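Long-range contact in RNA-dependent RNA Polymerase (Bombyx mori cytoplasmic polyhedrosis virus, PDB 6TZ0), which synthesises RNA on an RNA template, making viral plus strands during transcription and the complementary minus strands during genome replication: residues T15-R20 / A847-R852. Numbering follows the deposited sequence.
Sequences TRKFTR and AYPFER
The backbone N-H of Phe18 donates to the carbonyl O of Pro849 over 2.6 Å, N to O, and the Phe18 O in turn accepts from the N of Glu851 at 3.0 Å. Two bonds from one residue, enclosing Phe850, make a single parallel beta bridge: the loop between helices 11-15 and 20-35 runs beside 847-852 in roughly the same direction, 38° apart. The Phe850 CA adds a C-H...O contact to the same Phe18 O. Phe18, Tyr848 and Phe850 form an aromatic cluster beside the bridge. The Phe18 ring meets both other rings obliquely; its CE2 rests 3.5 Å from Tyr848 CB, while CD2 lies over the rim of one Phe850 face. Bridge and cluster join the loop between helices 11-15 and 20-35 to that between strands 827-831 and 867-868, away from the nucleotide and magnesium sites. Phe12 stacks on Phe18, Lys778 makes a cation-pi contact with Tyr848, and Leu874 and Val878 of helix 873-878 pack against Phe850. The Lys17 side chain crosses that of Pro849 at about a right angle, Lys17 CG lying 3.7 Å from Pro849 CB. Glu851, extended with CG anti to its N (chi1 -171°), brings OE1 to within 3.3 Å of Thr19 CG2.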
ATOM      1  N   THR A  15      45.638 -14.029  13.076  1.00 50.16           N
ATOM      2  CA  THR A  15      45.563 -13.334  14.353  1.00 50.16           C
ATOM      3  C   THR A  15      44.253 -12.599  14.574  1.00 50.16           C
ATOM      4  O   THR A  15      43.877 -12.391  15.729  1.00 50.16           O
ATOM      5  CB  THR A  15      46.712 -12.328  14.483  1.00 50.16           C
ATOM      6  OG1 THR A  15      46.617 -11.357  13.437  1.00 50.16           O
ATOM      7  CG2 THR A  15      48.043 -13.033  14.379  1.00 50.16           C
ATOM      8  N   ARG A  16      43.575 -12.197  13.490  1.00 46.35           N
ATOM      9  CA  ARG A  16      42.318 -11.437  13.505  1.00 46.35           C
ATOM     10  C   ARG A  16      42.450 -10.124  14.267  1.00 46.35           C
ATOM     11  O   ARG A  16      41.494  -9.646  14.876  1.00 46.35           O
ATOM     12  CB  ARG A  16      41.157 -12.278  14.041  1.00 46.35           C
ATOM     13  CG  ARG A  16      40.853 -13.470  13.161  1.00 46.35           C
ATOM     14  CD  ARG A  16      39.699 -14.296  13.682  1.00 46.35           C
ATOM     15  NE  ARG A  16      39.522 -15.512  12.897  1.00 46.35           N
ATOM     16  CZ  ARG A  16      38.627 -16.453  13.168  1.00 46.35           C
ATOM     17  NH1 ARG A  16      37.814 -16.315  14.202  1.00 46.35           N
ATOM     18  NH2 ARG A  16      38.542 -17.528  12.402  1.00 46.35           N
ATOM     19  N   LYS A  17      43.646  -9.543  14.222  1.00 49.20           N
ATOM     20  CA  LYS A  17      43.950  -8.252  14.812  1.00 49.20           C
ATOM     21  C   LYS A  17      44.671  -7.423  13.768  1.00 49.20           C
ATOM     22  O   LYS A  17      45.232  -7.957  12.810  1.00 49.20           O
ATOM     23  CB  LYS A  17      44.835  -8.384  16.054  1.00 49.20           C
ATOM     24  CG  LYS A  17      44.190  -9.084  17.219  1.00 49.20           C
ATOM     25  CD  LYS A  17      45.152  -9.169  18.374  1.00 49.20           C
ATOM     26  CE  LYS A  17      44.522  -9.863  19.555  1.00 49.20           C
ATOM     27  NZ  LYS A  17      45.473  -9.935  20.694  1.00 49.20           N
ATOM     28  N   PHE A  18      44.656  -6.113  13.953  1.00 51.58           N
ATOM     29  CA  PHE A  18      45.338  -5.210  13.037  1.00 51.58           C
ATOM     30  C   PHE A  18      46.561  -4.621  13.721  1.00 51.58           C
ATOM     31  O   PHE A  18      46.442  -3.747  14.584  1.00 51.58           O
ATOM     32  CB  PHE A  18      44.419  -4.103  12.530  1.00 51.58           C
ATOM     33  CG  PHE A  18      43.339  -4.589  11.621  1.00 51.58           C
ATOM     34  CD1 PHE A  18      43.659  -5.273  10.462  1.00 51.58           C
ATOM     35  CD2 PHE A  18      42.017  -4.269  11.860  1.00 51.58           C
ATOM     36  CE1 PHE A  18      42.670  -5.705   9.606  1.00 51.58           C
ATOM     37  CE2 PHE A  18      41.025  -4.685  10.996  1.00 51.58           C
ATOM     38  CZ  PHE A  18      41.352  -5.408   9.872  1.00 51.58           C
ATOM     39  N   THR A  19      47.731  -5.096  13.324  1.00 55.72           N
ATOM     40  CA  THR A  19      48.995  -4.460  13.637  1.00 55.72           C
ATOM     41  C   THR A  19      49.295  -3.448  12.534  1.00 55.72           C
ATOM     42  O   THR A  19      48.425  -3.102  11.732  1.00 55.72           O
ATOM     43  CB  THR A  19      50.092  -5.513  13.778  1.00 55.72           C
ATOM     44  OG1 THR A  19      50.307  -6.149  12.514  1.00 55.72           O
ATOM     45  CG2 THR A  19      49.677  -6.571  14.787  1.00 55.72           C
ATOM     46  N   ARG A  20      50.526  -2.949  12.486  1.00 58.56           N
ATOM     47  CA  ARG A  20      50.896  -2.083  11.375  1.00 58.56           C
ATOM     48  C   ARG A  20      51.416  -2.866  10.178  1.00 58.56           C
ATOM     49  O   ARG A  20      51.433  -2.332   9.065  1.00 58.56           O
ATOM     50  CB  ARG A  20      51.932  -1.053  11.820  1.00 58.56           C
ATOM     51  CG  ARG A  20      51.391  -0.060  12.826  1.00 58.56           C
ATOM     52  CD  ARG A  20      52.323   1.111  13.024  1.00 58.56           C
ATOM     53  NE  ARG A  20      53.633   0.724  13.539  1.00 58.56           N
ATOM     54  CZ  ARG A  20      53.931   0.601  14.829  1.00 58.56           C
ATOM     55  NH1 ARG A  20      53.007   0.819  15.752  1.00 58.56           N
ATOM     56  NH2 ARG A  20      55.154   0.246  15.198  1.00 58.56           N
ATOM     57  N   ALA A 847      35.066  -2.433  14.825  1.00 46.12           N
ATOM     58  CA  ALA A 847      36.468  -2.589  14.475  1.00 46.12           C
ATOM     59  C   ALA A 847      37.103  -3.794  15.155  1.00 46.12           C
ATOM     60  O   ALA A 847      36.617  -4.305  16.162  1.00 46.12           O
ATOM     61  CB  ALA A 847      37.250  -1.323  14.834  1.00 46.12           C
ATOM     62  N   TYR A 848      38.205  -4.238  14.572  1.00 46.72           N
ATOM     63  CA  TYR A 848      39.068  -5.277  15.117  1.00 46.72           C
ATOM     64  C   TYR A 848      40.128  -4.641  16.010  1.00 46.72           C
ATOM     65  O   TYR A 848      40.274  -3.418  16.012  1.00 46.72           O
ATOM     66  CB  TYR A 848      39.682  -6.063  13.957  1.00 46.72           C
ATOM     67  CG  TYR A 848      38.709  -6.972  13.256  1.00 46.72           C
ATOM     68  CD1 TYR A 848      38.488  -8.261  13.715  1.00 46.72           C
ATOM     69  CD2 TYR A 848      37.996  -6.536  12.149  1.00 46.72           C
ATOM     70  CE1 TYR A 848      37.600  -9.094  13.089  1.00 46.72           C
ATOM     71  CE2 TYR A 848      37.103  -7.365  11.511  1.00 46.72           C
ATOM     72  CZ  TYR A 848      36.910  -8.642  11.987  1.00 46.72           C
ATOM     73  OH  TYR A 848      36.021  -9.474  11.363  1.00 46.72           O
ATOM     74  N   PRO A 849      40.848  -5.426  16.828  1.00 48.62           N
ATOM     75  CA  PRO A 849      41.919  -4.843  17.661  1.00 48.62           C
ATOM     76  C   PRO A 849      43.032  -4.175  16.867  1.00 48.62           C
ATOM     77  O   PRO A 849      43.691  -4.798  16.037  1.00 48.62           O
ATOM     78  CB  PRO A 849      42.443  -6.053  18.438  1.00 48.62           C
ATOM     79  CG  PRO A 849      41.299  -6.929  18.553  1.00 48.62           C
ATOM     80  CD  PRO A 849      40.531  -6.796  17.287  1.00 48.62           C
ATOM     81  N   PHE A 850      43.225  -2.884  17.132  1.00 52.20           N
ATOM     82  CA  PHE A 850      44.375  -2.133  16.654  1.00 52.20           C
ATOM     83  C   PHE A 850      45.479  -2.184  17.697  1.00 52.20           C
ATOM     84  O   PHE A 850      45.211  -2.120  18.897  1.00 52.20           O
ATOM     85  CB  PHE A 850      44.006  -0.678  16.372  1.00 52.20           C
ATOM     86  CG  PHE A 850      43.170  -0.489  15.147  1.00 52.20           C
ATOM     87  CD1 PHE A 850      43.762  -0.408  13.898  1.00 52.20           C
ATOM     88  CD2 PHE A 850      41.791  -0.402  15.239  1.00 52.20           C
ATOM     89  CE1 PHE A 850      43.002  -0.233  12.765  1.00 52.20           C
ATOM     90  CE2 PHE A 850      41.020  -0.232  14.107  1.00 52.20           C
ATOM     91  CZ  PHE A 850      41.628  -0.146  12.868  1.00 52.20           C
ATOM     92  N   GLU A 851      46.723  -2.294  17.240  1.00 54.96           N
ATOM     93  CA  GLU A 851      47.841  -2.350  18.168  1.00 54.96           C
ATOM     94  C   GLU A 851      48.278  -0.942  18.550  1.00 54.96           C
ATOM     95  O   GLU A 851      48.365  -0.052  17.703  1.00 54.96           O
ATOM     96  CB  GLU A 851      49.015  -3.118  17.566  1.00 54.96           C
ATOM     97  CG  GLU A 851      50.128  -3.388  18.565  1.00 54.96           C
ATOM     98  CD  GLU A 851      51.291  -4.141  17.969  1.00 54.96           C
ATOM     99  OE1 GLU A 851      51.267  -4.412  16.755  1.00 54.96           O
ATOM    100  OE2 GLU A 851      52.231  -4.468  18.720  1.00 54.96           O
ATOM    101  N   ARG A 852      48.541  -0.746  19.838  1.00 54.82           N
ATOM    102  CA  ARG A 852      49.061   0.512  20.344  1.00 54.82           C
ATOM    103  C   ARG A 852      50.582   0.512  20.209  1.00 54.82           C
ATOM    104  O   ARG A 852      51.175  -0.401  19.633  1.00 54.82           O
ATOM    105  CB  ARG A 852      48.624   0.715  21.791  1.00 54.82           C
ATOM    106  CG  ARG A 852      47.127   0.795  21.992  1.00 54.82           C
ATOM    107  CD  ARG A 852      46.798   1.101  23.439  1.00 54.82           C
ATOM    108  NE  ARG A 852      45.365   1.165  23.689  1.00 54.82           N
ATOM    109  CZ  ARG A 852      44.649   0.141  24.131  1.00 54.82           C
ATOM    110  NH1 ARG A 852      45.240  -1.013  24.386  1.00 54.82           N
ATOM    111  NH2 ARG A 852      43.348   0.275  24.335  1.00 54.82           N
TER